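Local atomic coordinates of endoglucanase (Ruminococcus champanellensis, PDB entry 6WQV), a protein that probably hydrolyses internal beta-1,4 linkages in cellulose and related plant polysaccharides as a broad-specificity family 5 endoglucanase. Residues D109-C114 and D154-F159. Sequence-based numbering, arbitrary orientation.
Sequences DNDMYC and DEHLIF
Cys114 and Leu157 pair in parallel where strands 113-117 and 157-160 begin, side by side in the closed beta barrel, and just ahead of that pairing the side chains of His156 and Tyr113 meet. Two nearly straight backbone bonds join the strands: Cys114 N gives its hydrogen to His156 O at 2.8 Å, and Ile158 N gives its own to Cys114 O, also at 2.8 Å. Cys114 thus bonds to the residues flanking Leu157, as in parallel sheets. On one face of the sheet Leu157 CD1 packs 3.9 Å from Cys114 CB and equally near SG. Cys114 also touches Val107 and Ile108 of helix 94-108, and Leu157 touches Phe150.

The imidazole of His156 sits obliquely over one face of the Tyr113 phenol, ring planes 34° apart, with CD2 nearly above the ring centre and 3.6 Å from Tyr113 CZ. With CG anti to the carbonyl carbon (chi1 -71°), the tyrosine ring is carried across to the His156 side chain, while Glu155 O lies at its edge. His156 CB lies 3.5 Å from Met112 O.

Asp154 fixes the rotation of the imidazole: its OD1, which lies in the imidazole plane, accepts from His156 ND1 and, at 2.9 Å, from His156 N, both from one face of the carboxylate. The second bond closes an Asx turn within the type I turn 154-157. His156 NE2 meets a water at 2.7 Å, which reaches Asp111 OD1 only weakly. Glu155 forms a salt bridge with Arg12.

Helix 129-149 links the two strands, so the contact belongs to a beta-alpha-beta unit at the N-terminal end of the parallel strands of the TIM barrel, the fold of family 5 glycosyl hydrolases.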
# COMPACT_ATOMS: atom_id res chain seq x y z
N ASP A 109 10.04 11.45 -10.85
CA ASP A 109 10.53 12.17 -12.02
C ASP A 109 9.61 12.04 -13.22
O ASP A 109 9.84 12.71 -14.24
CB ASP A 109 11.91 11.65 -12.40
CG ASP A 109 12.95 11.94 -11.36
OD1 ASP A 109 12.74 12.86 -10.53
OD2 ASP A 109 13.99 11.26 -11.36
N ASN A 110 8.60 11.18 -13.13
CA ASN A 110 7.53 11.11 -14.11
C ASN A 110 6.35 12.00 -13.75
O ASN A 110 5.28 11.87 -14.36
CB ASN A 110 7.06 9.67 -14.28
CG ASN A 110 7.66 9.00 -15.48
OD1 ASN A 110 7.71 9.58 -16.56
ND2 ASN A 110 8.13 7.77 -15.30
N ASP A 111 6.51 12.89 -12.76
CA ASP A 111 5.44 13.81 -12.38
C ASP A 111 4.23 13.04 -11.88
O ASP A 111 3.08 13.41 -12.13
CB ASP A 111 5.09 14.72 -13.56
CG ASP A 111 4.37 15.98 -13.16
OD1 ASP A 111 4.35 16.37 -11.97
OD2 ASP A 111 3.81 16.60 -14.09
N MET A 112 4.49 11.93 -11.19
CA MET A 112 3.47 11.08 -10.61
C MET A 112 3.49 11.20 -9.09
O MET A 112 4.48 11.63 -8.49
CB MET A 112 3.71 9.61 -10.98
CG MET A 112 3.62 9.35 -12.47
SD MET A 112 4.16 7.71 -13.00
CE MET A 112 2.65 6.77 -12.93
N TYR A 113 2.38 10.80 -8.48
CA TYR A 113 2.32 10.61 -7.04
C TYR A 113 2.94 9.27 -6.68
O TYR A 113 2.86 8.30 -7.44
CB TYR A 113 0.88 10.70 -6.53
CG TYR A 113 0.40 12.12 -6.60
CD1 TYR A 113 -0.18 12.62 -7.76
CD2 TYR A 113 0.58 12.98 -5.53
CE1 TYR A 113 -0.60 13.93 -7.84
CE2 TYR A 113 0.18 14.30 -5.61
CZ TYR A 113 -0.41 14.77 -6.76
OH TYR A 113 -0.82 16.08 -6.82
N CYS A 114 3.59 9.22 -5.52
CA CYS A 114 4.29 8.03 -5.07
C CYS A 114 4.00 7.82 -3.60
O CYS A 114 4.06 8.76 -2.80
CB CYS A 114 5.80 8.20 -5.29
SG CYS A 114 6.76 6.75 -4.86
N ASP A 154 8.63 16.77 -2.61
CA ASP A 154 7.47 17.65 -2.51
C ASP A 154 6.21 16.83 -2.20
O ASP A 154 6.29 15.68 -1.76
CB ASP A 154 7.36 18.58 -3.73
CG ASP A 154 6.99 17.87 -5.02
OD1 ASP A 154 6.47 16.74 -4.99
OD2 ASP A 154 7.21 18.49 -6.08
N GLU A 155 5.03 17.42 -2.41
CA GLU A 155 3.78 16.81 -2.00
C GLU A 155 3.45 15.55 -2.79
O GLU A 155 2.53 14.82 -2.41
CB GLU A 155 2.63 17.82 -2.11
CG GLU A 155 2.17 18.14 -3.53
CD GLU A 155 3.08 19.11 -4.27
OE1 GLU A 155 4.07 19.62 -3.69
OE2 GLU A 155 2.80 19.38 -5.45
N HIS A 156 4.18 15.28 -3.87
CA HIS A 156 3.90 14.08 -4.63
C HIS A 156 4.32 12.82 -3.90
O HIS A 156 3.85 11.73 -4.25
CB HIS A 156 4.57 14.12 -6.00
CG HIS A 156 3.94 15.09 -6.95
ND1 HIS A 156 4.29 16.43 -6.97
CD2 HIS A 156 2.99 14.92 -7.89
CE1 HIS A 156 3.58 17.04 -7.91
NE2 HIS A 156 2.78 16.15 -8.48
N LEU A 157 5.18 12.92 -2.89
CA LEU A 157 5.61 11.76 -2.13
C LEU A 157 4.82 11.68 -0.82
O LEU A 157 4.81 12.64 -0.03
CB LEU A 157 7.10 11.77 -1.83
CG LEU A 157 7.66 10.54 -1.12
CD1 LEU A 157 7.44 9.29 -1.96
CD2 LEU A 157 9.13 10.77 -0.80
N ILE A 158 4.17 10.54 -0.61
CA ILE A 158 3.39 10.23 0.58
C ILE A 158 4.08 9.08 1.30
O ILE A 158 4.53 8.12 0.66
CB ILE A 158 1.98 9.79 0.13
CG1 ILE A 158 1.26 10.93 -0.60
CG2 ILE A 158 1.16 9.27 1.31
CD1 ILE A 158 0.08 10.45 -1.43
N PHE A 159 4.18 9.18 2.62
CA PHE A 159 4.67 8.07 3.42
C PHE A 159 3.49 7.30 4.03
O PHE A 159 2.56 7.92 4.56
CB PHE A 159 5.52 8.55 4.59
CG PHE A 159 6.75 9.35 4.23
CD1 PHE A 159 7.40 9.21 3.02
CD2 PHE A 159 7.29 10.21 5.17
CE1 PHE A 159 8.54 9.95 2.75
CE2 PHE A 159 8.42 10.94 4.91
CZ PHE A 159 9.04 10.82 3.70
O HOH W 1 1.24 16.06 -10.74